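Local coordinates for uncharacterized protein (Proteus penneri, PDB 3RD4) that is of unknown function but belongs to the DUF2500 family and folds as an antiparallel sheet that continues into a neighbouring subunit, at residues I17-R22 against T35-V40; I12-I17 against S59-I64; K5-E10 against L72-S77. All blocks are in the same frame, centred on the assembly; numbering follows the deposited sequence.

Interaction 1: residues I17-R22 against T35-V40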
loop_
_atom_site.group_PDB
_atom_site.type_symbol
_atom_site.label_atom_id
_atom_site.label_comp_id
_atom_site.label_asym_id
_atom_site.label_seq_id
_atom_site.Cartn_x
_atom_site.Cartn_y
_atom_site.Cartn_z
ATOM N N ILE B 17 5.854 0.490 -12.730
ATOM C CA ILE B 17 6.463 0.188 -11.440
ATOM C C ILE B 17 7.449 -0.977 -11.513
ATOM O O ILE B 17 7.025 -2.140 -11.580
ATOM C CB ILE B 17 5.400 -0.176 -10.418
ATOM C CG1 ILE B 17 4.338 0.915 -10.382
ATOM C CG2 ILE B 17 6.049 -0.376 -9.056
ATOM C CD1 ILE B 17 3.164 0.593 -9.473
ATOM N N ALA B 18 8.750 -0.674 -11.517
ATOM C CA ALA B 18 9.759 -1.732 -11.560
ATOM C C ALA B 18 10.100 -2.036 -10.107
ATOM O O ALA B 18 10.733 -1.232 -9.446
ATOM C CB ALA B 18 11.001 -1.262 -12.320
ATOM N N ALA B 19 9.672 -3.179 -9.586
ATOM C CA ALA B 19 9.967 -3.478 -8.186
ATOM C C ALA B 19 10.819 -4.715 -7.893
ATOM O O ALA B 19 10.534 -5.809 -8.383
ATOM C CB ALA B 19 8.677 -3.576 -7.412
ATOM N N ASN B 20 11.862 -4.523 -7.079
ATOM C CA ASN B 20 12.732 -5.625 -6.660
ATOM C C ASN B 20 11.888 -6.541 -5.788
ATOM O O ASN B 20 11.291 -6.088 -4.819
ATOM C CB ASN B 20 13.906 -5.131 -5.804
ATOM C CG ASN B 20 15.017 -4.527 -6.620
ATOM O OD1 ASN B 20 15.179 -4.838 -7.810
ATOM N ND2 ASN B 20 15.817 -3.669 -5.982
ATOM N N GLU B 21 11.848 -7.824 -6.120
ATOM C CA GLU B 21 11.064 -8.764 -5.334
ATOM C C GLU B 21 11.906 -9.332 -4.186
ATOM O O GLU B 21 13.121 -9.459 -4.301
ATOM C CB GLU B 21 10.545 -9.895 -6.231
ATOM C CG GLU B 21 9.048 -10.217 -6.043
ATOM C CD GLU B 21 8.103 -9.199 -6.707
ATOM O OE1 GLU B 21 6.889 -9.217 -6.392
ATOM O OE2 GLU B 21 8.563 -8.393 -7.548
ATOM N N ARG B 22 11.264 -9.654 -3.072
ATOM C CA ARG B 22 11.978 -10.206 -1.932
ATOM C C ARG B 22 12.170 -11.705 -2.182
ATOM O O ARG B 22 11.478 -12.275 -3.026
ATOM C CB ARG B 22 11.169 -9.950 -0.648
ATOM C CG ARG B 22 10.817 -8.467 -0.427
ATOM C CD ARG B 22 10.012 -8.188 0.865
ATOM N NE ARG B 22 8.577 -8.500 0.786
ATOM C CZ ARG B 22 8.005 -9.591 1.301
ATOM N NH1 ARG B 22 8.735 -10.496 1.939
ATOM N NH2 ARG B 22 6.693 -9.776 1.187
ATOM N N THR B 35 9.995 -7.605 -10.682
ATOM C CA THR B 35 8.778 -7.569 -11.482
ATOM C C THR B 35 8.380 -6.205 -11.978
ATOM O O THR B 35 8.483 -5.226 -11.244
ATOM C CB THR B 35 7.590 -8.057 -10.676
ATOM O OG1 THR B 35 7.855 -9.364 -10.173
ATOM C CG2 THR B 35 6.357 -8.088 -11.538
ATOM N N HIS B 36 7.896 -6.157 -13.217
ATOM C CA HIS B 36 7.407 -4.917 -13.821
ATOM C C HIS B 36 5.892 -4.842 -13.659
ATOM O O HIS B 36 5.201 -5.860 -13.722
ATOM C CB HIS B 36 7.726 -4.866 -15.303
ATOM C CG HIS B 36 9.073 -4.305 -15.607
ATOM N ND1 HIS B 36 10.244 -4.932 -15.234
ATOM C CD2 HIS B 36 9.435 -3.167 -16.244
ATOM C CE1 HIS B 36 11.273 -4.203 -15.630
ATOM N NE2 HIS B 36 10.810 -3.128 -16.244
ATOM N N TYR B 37 5.375 -3.639 -13.453
ATOM C CA TYR B 37 3.944 -3.457 -13.285
ATOM C C TYR B 37 3.466 -2.255 -14.078
ATOM O O TYR B 37 3.955 -1.138 -13.902
ATOM C CB TYR B 37 3.606 -3.263 -11.805
ATOM C CG TYR B 37 3.873 -4.476 -10.938
ATOM C CD1 TYR B 37 3.085 -5.625 -11.048
ATOM C CD2 TYR B 37 4.919 -4.478 -10.009
ATOM C CE1 TYR B 37 3.333 -6.741 -10.254
ATOM C CE2 TYR B 37 5.173 -5.591 -9.214
ATOM C CZ TYR B 37 4.377 -6.718 -9.340
ATOM O OH TYR B 37 4.614 -7.821 -8.553
ATOM N N TYR B 38 2.502 -2.483 -14.951
ATOM C CA TYR B 38 1.969 -1.410 -15.761
ATOM C C TYR B 38 0.592 -1.075 -15.228
ATOM O O TYR B 38 -0.400 -1.688 -15.619
ATOM C CB TYR B 38 1.908 -1.897 -17.196
ATOM C CG TYR B 38 3.253 -2.358 -17.666
ATOM C CD1 TYR B 38 4.224 -1.437 -18.049
ATOM C CD2 TYR B 38 3.567 -3.707 -17.727
ATOM C CE1 TYR B 38 5.475 -1.851 -18.491
ATOM C CE2 TYR B 38 4.822 -4.133 -18.168
ATOM C CZ TYR B 38 5.766 -3.197 -18.551
ATOM O OH TYR B 38 6.994 -3.595 -19.019
ATOM N N GLN B 39 0.518 -0.111 -14.321
ATOM C CA GLN B 39 -0.783 0.222 -13.760
ATOM C C GLN B 39 -1.383 1.501 -14.286
ATOM O O GLN B 39 -0.692 2.495 -14.481
ATOM C CB GLN B 39 -0.708 0.321 -12.239
ATOM C CG GLN B 39 -0.355 1.697 -11.762
ATOM C CD GLN B 39 -0.593 1.875 -10.290
ATOM O OE1 GLN B 39 -0.796 2.987 -9.830
ATOM N NE2 GLN B 39 -0.557 0.785 -9.540
ATOM N N VAL B 40 -2.682 1.466 -14.528
ATOM C CA VAL B 40 -3.383 2.649 -14.990
ATOM C C VAL B 40 -4.597 2.850 -14.096
ATOM O O VAL B 40 -5.255 1.894 -13.696
ATOM C CB VAL B 40 -3.793 2.558 -16.512
ATOM C CG1 VAL B 40 -4.027 1.145 -16.934
ATOM C CG2 VAL B 40 -5.047 3.362 -16.754
#

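Interaction 2: residues I12-I17 against S59-I64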
loop_
_atom_site.group_PDB
_atom_site.type_symbol
_atom_site.label_atom_id
_atom_site.label_comp_id
_atom_site.label_asym_id
_atom_site.label_seq_id
_atom_site.Cartn_x
_atom_site.Cartn_y
_atom_site.Cartn_z
ATOM N N ILE B 12 -7.398 8.366 -15.842
ATOM C CA ILE B 12 -6.844 9.450 -15.046
ATOM C C ILE B 12 -5.337 9.387 -14.876
ATOM O O ILE B 12 -4.661 10.397 -14.986
ATOM C CB ILE B 12 -7.450 9.473 -13.632
ATOM C CG1 ILE B 12 -8.826 10.114 -13.661
ATOM C CG2 ILE B 12 -6.563 10.256 -12.687
ATOM C CD1 ILE B 12 -9.830 9.352 -14.485
ATOM N N ASP B 13 -4.804 8.205 -14.597
ATOM C CA ASP B 13 -3.370 8.079 -14.362
ATOM C C ASP B 13 -2.705 6.958 -15.151
ATOM O O ASP B 13 -3.375 6.172 -15.803
ATOM C CB ASP B 13 -3.127 7.846 -12.870
ATOM C CG ASP B 13 -1.870 8.531 -12.371
ATOM O OD1 ASP B 13 -0.812 8.415 -13.040
ATOM O OD2 ASP B 13 -1.948 9.179 -11.299
ATOM N N LYS B 14 -1.385 6.874 -15.059
ATOM C CA LYS B 14 -0.641 5.858 -15.777
ATOM C C LYS B 14 0.793 5.881 -15.255
ATOM O O LYS B 14 1.425 6.931 -15.253
ATOM C CB LYS B 14 -0.646 6.196 -17.270
ATOM C CG LYS B 14 -0.125 5.090 -18.155
ATOM C CD LYS B 14 0.254 5.606 -19.556
ATOM C CE LYS B 14 0.781 4.456 -20.439
ATOM N NZ LYS B 14 1.461 4.849 -21.701
ATOM N N LYS B 15 1.316 4.739 -14.814
ATOM C CA LYS B 15 2.692 4.678 -14.305
ATOM C C LYS B 15 3.280 3.279 -14.356
ATOM O O LYS B 15 2.569 2.293 -14.169
ATOM C CB LYS B 15 2.770 5.157 -12.851
ATOM C CG LYS B 15 2.079 4.226 -11.835
ATOM C CD LYS B 15 2.676 4.338 -10.438
ATOM C CE LYS B 15 2.705 5.760 -9.958
ATOM N NZ LYS B 15 3.429 5.858 -8.677
ATOM N N GLU B 16 4.583 3.201 -14.597
ATOM C CA GLU B 16 5.273 1.922 -14.632
ATOM C C GLU B 16 5.947 1.703 -13.266
ATOM O O GLU B 16 6.537 2.623 -12.705
ATOM C CB GLU B 16 6.320 1.915 -15.735
ATOM C CG GLU B 16 6.544 0.535 -16.304
ATOM C CD GLU B 16 7.631 0.491 -17.369
ATOM O OE1 GLU B 16 7.662 1.398 -18.239
ATOM O OE2 GLU B 16 8.443 -0.474 -17.336
ATOM N N ILE B 17 5.854 0.490 -12.730
ATOM C CA ILE B 17 6.463 0.188 -11.440
ATOM C C ILE B 17 7.449 -0.977 -11.513
ATOM O O ILE B 17 7.025 -2.140 -11.580
ATOM C CB ILE B 17 5.400 -0.176 -10.418
ATOM C CG1 ILE B 17 4.338 0.915 -10.382
ATOM C CG2 ILE B 17 6.049 -0.376 -9.056
ATOM C CD1 ILE B 17 3.164 0.593 -9.473
ATOM N N SER B 59 1.681 -4.441 -23.373
ATOM C CA SER B 59 1.140 -3.998 -24.643
ATOM C C SER B 59 -0.091 -3.077 -24.545
ATOM O O SER B 59 -0.204 -2.112 -25.318
ATOM C CB SER B 59 0.828 -5.198 -25.509
ATOM O OG SER B 59 0.406 -4.743 -26.772
ATOM N N SER B 60 -1.005 -3.366 -23.614
ATOM C CA SER B 60 -2.193 -2.527 -23.427
ATOM C C SER B 60 -1.796 -1.166 -22.859
ATOM O O SER B 60 -2.234 -0.118 -23.336
ATOM C CB SER B 60 -3.177 -3.196 -22.471
ATOM O OG SER B 60 -3.812 -4.293 -23.103
ATOM N N TYR B 61 -0.964 -1.202 -21.825
ATOM C CA TYR B 61 -0.467 -0.000 -21.163
ATOM C C TYR B 61 0.035 0.984 -22.215
ATOM O O TYR B 61 -0.260 2.172 -22.167
ATOM C CB TYR B 61 0.672 -0.405 -20.219
ATOM C CG TYR B 61 1.348 0.727 -19.485
ATOM C CD1 TYR B 61 0.801 1.249 -18.316
ATOM C CD2 TYR B 61 2.534 1.284 -19.971
ATOM C CE1 TYR B 61 1.413 2.306 -17.648
ATOM C CE2 TYR B 61 3.158 2.333 -19.314
ATOM C CZ TYR B 61 2.595 2.841 -18.152
ATOM O OH TYR B 61 3.219 3.875 -17.488
ATOM N N GLN B 62 0.787 0.461 -23.175
ATOM C CA GLN B 62 1.366 1.251 -24.261
ATOM C C GLN B 62 0.347 1.942 -25.153
ATOM O O GLN B 62 0.698 2.833 -25.926
ATOM C CB GLN B 62 2.226 0.355 -25.156
ATOM C CG GLN B 62 3.320 -0.427 -24.446
ATOM C CD GLN B 62 4.664 -0.276 -25.122
ATOM O OE1 GLN B 62 5.355 0.728 -24.932
ATOM N NE2 GLN B 62 5.041 -1.265 -25.928
ATOM N N ASN B 63 -0.905 1.517 -25.070
ATOM C CA ASN B 63 -1.939 2.098 -25.907
ATOM C C ASN B 63 -3.019 2.823 -25.134
ATOM O O ASN B 63 -4.076 3.128 -25.685
ATOM C CB ASN B 63 -2.569 1.007 -26.768
ATOM C CG ASN B 63 -1.770 0.734 -28.011
ATOM O OD1 ASN B 63 -1.631 1.601 -28.868
ATOM N ND2 ASN B 63 -1.229 -0.473 -28.118
ATOM N N ILE B 64 -2.758 3.098 -23.860
ATOM C CA ILE B 64 -3.728 3.796 -23.022
ATOM C C ILE B 64 -3.131 5.075 -22.456
ATOM O O ILE B 64 -2.174 5.038 -21.687
ATOM C CB ILE B 64 -4.196 2.912 -21.850
ATOM C CG1 ILE B 64 -4.925 1.689 -22.386
ATOM C CG2 ILE B 64 -5.107 3.699 -20.932
ATOM C CD1 ILE B 64 -5.137 0.614 -21.352
#

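Interaction 3: residues K5-E10 against L72-S77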
loop_
_atom_site.group_PDB
_atom_site.type_symbol
_atom_site.label_atom_id
_atom_site.label_comp_id
_atom_site.label_asym_id
_atom_site.label_seq_id
_atom_site.Cartn_x
_atom_site.Cartn_y
_atom_site.Cartn_z
ATOM N N LYS B 5 -18.034 -7.746 -16.487
ATOM C CA LYS B 5 -18.815 -6.507 -16.449
ATOM C C LYS B 5 -18.195 -5.345 -17.233
ATOM O O LYS B 5 -17.008 -5.365 -17.591
ATOM C CB LYS B 5 -19.040 -6.054 -14.995
ATOM C CG LYS B 5 -20.378 -6.458 -14.375
ATOM C CD LYS B 5 -20.330 -7.851 -13.760
ATOM C CE LYS B 5 -21.685 -8.252 -13.168
ATOM N NZ LYS B 5 -21.694 -9.678 -12.694
ATOM N N LEU B 6 -19.024 -4.336 -17.499
ATOM C CA LEU B 6 -18.589 -3.134 -18.194
ATOM C C LEU B 6 -18.568 -1.960 -17.209
ATOM O O LEU B 6 -19.360 -1.907 -16.267
ATOM C CB LEU B 6 -19.526 -2.776 -19.351
ATOM C CG LEU B 6 -19.031 -1.527 -20.106
ATOM C CD1 LEU B 6 -18.326 -1.967 -21.383
ATOM C CD2 LEU B 6 -20.181 -0.578 -20.436
ATOM N N TYR B 7 -17.640 -1.034 -17.426
ATOM C CA TYR B 7 -17.517 0.150 -16.594
ATOM C C TYR B 7 -17.182 1.336 -17.500
ATOM O O TYR B 7 -16.086 1.399 -18.061
ATOM C CB TYR B 7 -16.399 0.002 -15.553
ATOM C CG TYR B 7 -16.524 -1.175 -14.617
ATOM C CD1 TYR B 7 -15.838 -2.367 -14.876
ATOM C CD2 TYR B 7 -17.314 -1.102 -13.468
ATOM C CE1 TYR B 7 -15.930 -3.467 -14.014
ATOM C CE2 TYR B 7 -17.418 -2.197 -12.594
ATOM C CZ TYR B 7 -16.720 -3.378 -12.878
ATOM O OH TYR B 7 -16.813 -4.473 -12.043
ATOM N N MET B 8 -18.132 2.257 -17.670
ATOM C CA MET B 8 -17.898 3.450 -18.480
ATOM C C MET B 8 -16.890 4.232 -17.661
ATOM O O MET B 8 -17.177 4.656 -16.542
ATOM C CB MET B 8 -19.196 4.231 -18.661
ATOM C CG MET B 8 -20.229 3.454 -19.470
ATOM S SD MET B 8 -19.492 2.871 -21.017
ATOM C CE MET B 8 -18.904 4.468 -21.714
ATOM N N VAL B 9 -15.705 4.428 -18.220
ATOM C CA VAL B 9 -14.655 5.062 -17.461
ATOM C C VAL B 9 -13.875 6.148 -18.176
ATOM O O VAL B 9 -14.146 6.476 -19.322
ATOM C CB VAL B 9 -13.700 3.959 -16.958
ATOM C CG1 VAL B 9 -12.773 3.508 -18.069
ATOM C CG2 VAL B 9 -12.949 4.440 -15.766
ATOM N N GLU B 10 -12.914 6.712 -17.455
ATOM C CA GLU B 10 -12.037 7.777 -17.947
ATOM C C GLU B 10 -10.645 7.504 -17.385
ATOM O O GLU B 10 -10.492 7.219 -16.196
ATOM C CB GLU B 10 -12.546 9.146 -17.469
ATOM C CG GLU B 10 -11.570 10.316 -17.636
ATOM C CD GLU B 10 -12.185 11.674 -17.230
ATOM O OE1 GLU B 10 -12.845 11.765 -16.162
ATOM O OE2 GLU B 10 -11.991 12.660 -17.985
ATOM N N LEU B 72 -14.651 -0.059 -20.180
ATOM C CA LEU B 72 -13.633 -0.858 -19.525
ATOM C C LEU B 72 -14.250 -2.226 -19.255
ATOM O O LEU B 72 -15.335 -2.308 -18.696
ATOM C CB LEU B 72 -13.214 -0.189 -18.214
ATOM C CG LEU B 72 -12.511 -1.054 -17.170
ATOM C CD1 LEU B 72 -11.250 -1.628 -17.762
ATOM C CD2 LEU B 72 -12.194 -0.228 -15.949
ATOM N N PHE B 73 -13.598 -3.298 -19.685
ATOM C CA PHE B 73 -14.134 -4.632 -19.415
ATOM C C PHE B 73 -13.280 -5.278 -18.333
ATOM O O PHE B 73 -12.048 -5.258 -18.394
ATOM C CB PHE B 73 -14.116 -5.519 -20.671
ATOM C CG PHE B 73 -14.966 -5.007 -21.797
ATOM C CD1 PHE B 73 -14.449 -4.101 -22.717
ATOM C CD2 PHE B 73 -16.290 -5.405 -21.920
ATOM C CE1 PHE B 73 -15.243 -3.597 -23.748
ATOM C CE2 PHE B 73 -17.091 -4.909 -22.945
ATOM C CZ PHE B 73 -16.567 -4.000 -23.862
ATOM N N MET B 74 -13.931 -5.848 -17.333
ATOM C CA MET B 74 -13.193 -6.495 -16.264
ATOM C C MET B 74 -13.829 -7.814 -15.911
ATOM O O MET B 74 -15.053 -7.933 -15.866
ATOM C CB MET B 74 -13.168 -5.621 -15.014
ATOM C CG MET B 74 -12.058 -4.590 -14.953
ATOM S SD MET B 74 -12.243 -3.578 -13.473
ATOM C CE MET B 74 -11.902 -4.795 -12.234
ATOM N N GLN B 75 -12.987 -8.807 -15.669
ATOM C CA GLN B 75 -13.458 -10.122 -15.273
ATOM C C GLN B 75 -13.179 -10.100 -13.783
ATOM O O GLN B 75 -12.029 -10.257 -13.346
ATOM C CB GLN B 75 -12.636 -11.211 -15.942
ATOM C CG GLN B 75 -13.374 -12.501 -16.154
ATOM C CD GLN B 75 -12.420 -13.647 -16.370
ATOM O OE1 GLN B 75 -11.784 -14.114 -15.423
ATOM N NE2 GLN B 75 -12.295 -14.097 -17.618
ATOM N N GLY B 76 -14.231 -9.880 -13.002
ATOM C CA GLY B 76 -14.052 -9.799 -11.572
ATOM C C GLY B 76 -13.244 -8.549 -11.272
ATOM O O GLY B 76 -13.738 -7.421 -11.443
ATOM N N SER B 77 -11.994 -8.741 -10.847
ATOM C CA SER B 77 -11.115 -7.620 -10.502
ATOM C C SER B 77 -9.939 -7.497 -11.464
ATOM O O SER B 77 -9.112 -6.583 -11.347
ATOM C CB SER B 77 -10.570 -7.798 -9.089
ATOM O OG SER B 77 -9.645 -8.875 -9.051
HETATM O O HOH W 1 -16.376 -7.762 -12.831
#

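Interaction 1: residues I17-R22 against T35-V40
Ile-17, Tyr-37 and Thr-35 carry most of this contact between the end of strand 4-20 and the antiparallel strand 34-44. Ile-17, Ala-19, Thr-35 and Tyr-37 point to one face of the sheet, Ala-18 and His-36 to the other. Ile-17 holds its neighbour from the backbone: its N donates to Tyr-37 O at 2.8 Å, in the plane of that carbonyl, while the return bond from Tyr-37 N to Ile-17 O is bent and weak. Above these bonds the two CB atoms of Ile-17 and Tyr-37 meet at 3.8 Å. The extended arm of Ile-17 carries CD1 on to the amide of Gln-39, 3.7 Å from its NE2. A beta-branched aliphatic residue suits such a place, being at ease in an extended backbone.

Two firmer bonds join Ala-19 and Thr-35: Ala-19 N reaches Thr-35 O at 2.9 Å, nearly straight (169°), and Thr-35 N returns to Ala-19 O at 3.0 Å. Thr-35 uses both its branches. CG2, anti to the backbone N, lies over one face of the Tyr-37 ring, offset toward the rim, while the small Ala-19 CB comes to that ring's edge. OG1 donates to Glu-21 OE2 at 2.9 Å from above the carboxylate plane, tying the loop after the strand to its partner.

Arg-22 of a third subunit packs against Ile-17, Tyr-37 and Gln-39. Residues 17-19 also form a parallel ladder with a strand of a second subunit, so the pair is an antiparallel beta ladder within a sheet that runs on across a subunit interface.

Interaction 2: residues I12-I17 against S59-I64
The extended side chain of Lys-14 lies obliquely across one face of the Tyr-61 ring, its last carbon and its ammonium group both over that face. CE sits 3.3 Å from the Tyr-61 centroid, nearly over it, in a CH-pi contact, and CG of Lys-14 meets the rim near CE1. NZ of Lys-14 is 4.2 Å from the Tyr-61 centroid and 25° off the ring normal, a cation-pi interaction. With CG anti to the backbone N (chi1 -169°) and every later torsion extended, the chain spans from the strand to the type I turn of Tyr-61 to Ile-64, where CE lies 3.3 Å from Ile-64 O. A long lysine suits this place: it can cover a ring and still deliver its charge, in a salt bridge, to Glu-65.

Tyr-61 also extends, CG anti to its N, so that its OH arrives beside the backbone of Lys-15 and Glu-16. Lys-15 instead forms a salt bridge with Asp-51 of a second subunit.

The short helix 58-61 lies against strand 4-20, with Tyr-61 also meeting Tyr-38 of strand 34-44 and Ile-56 of strand 50-56, while Ile-64 packs on Ile-56 and on Phe-82 of strand 78-84.

Interaction 3: residues K5-E10 against L72-S77
An antiparallel beta ladder joins the first part of strand 4-20 to strand 69-75, with Lys-5 opposite Met-74, Leu-6 opposite Phe-73 and Tyr-7 opposite Leu-72. Tyr-7 and Leu-72 form a hydrogen-bonded pair: Tyr-7 N meets Leu-72 O at 2.9 Å in the carbonyl plane, whereas Leu-72 N approaches Tyr-7 O from above its plane. At the Lys-5 end, Met-74 N donates to Lys-5 O at 3.1 Å and nearly straight (165°), but the reciprocal bond from Lys-5 N is weak.

Leu-72 is the most deeply engaged side chain. Its CB touches CG1 of Val-9 at 3.7 Å and lies beside CB of Tyr-7, an aliphatic patch that Phe-42 of strand 34-44 extends by packing on both Val-9 and Leu-72. Tyr-7, its CG anti to the carbonyl carbon, crosses Met-74 at about a right angle: CB of Met-74 comes to the ring edge, 3.6 Å from Tyr-7 CE1. The bend at chi3 of Met-74 turns its methyl aside, and SD stands 4.6 Å from the Tyr-7 centroid, an oblique Met-aromatic contact that suits a polarisable thioether.

In this half of the antiparallel sheet, where strand 69-75 lies between 4-20 and its hairpin partner 78-84, the opposite face carries the non-hydrogen-bonded pair. CD1 of Leu-6 lies over one face of the Phe-73 ring, toward its rim, 3.9 Å from the centroid in a CH-pi contact. A water donates to Gly-76 O at 3.0 Å and touches Tyr-7 OH only weakly; Gly-76 itself has positive phi (67°), which favours glycine.

Overall arrangement
All three contacts draw on the long strand 4-20, which is central in the five-strand antiparallel sheet order 50-56, 34-44, 4-20, 69-75, 78-84. Along that strand interaction 3 comes first, then interaction 2, then interaction 1, the last two sharing Ile-17. Their partners follow in the reverse sense, 35-40, then 59-64, then 72-77, so each later partner closes a wider loop. The centres of interactions 1 and 2 lie about 12 Å apart, and those of interactions 2 and 3 about 16 Å. Interactions 1 and 3, with centres about 22 Å apart, sit on opposite sides of the chain's centre. One strand thus joins both halves of the fold, while interactions 1 and 2 also touch a second subunit.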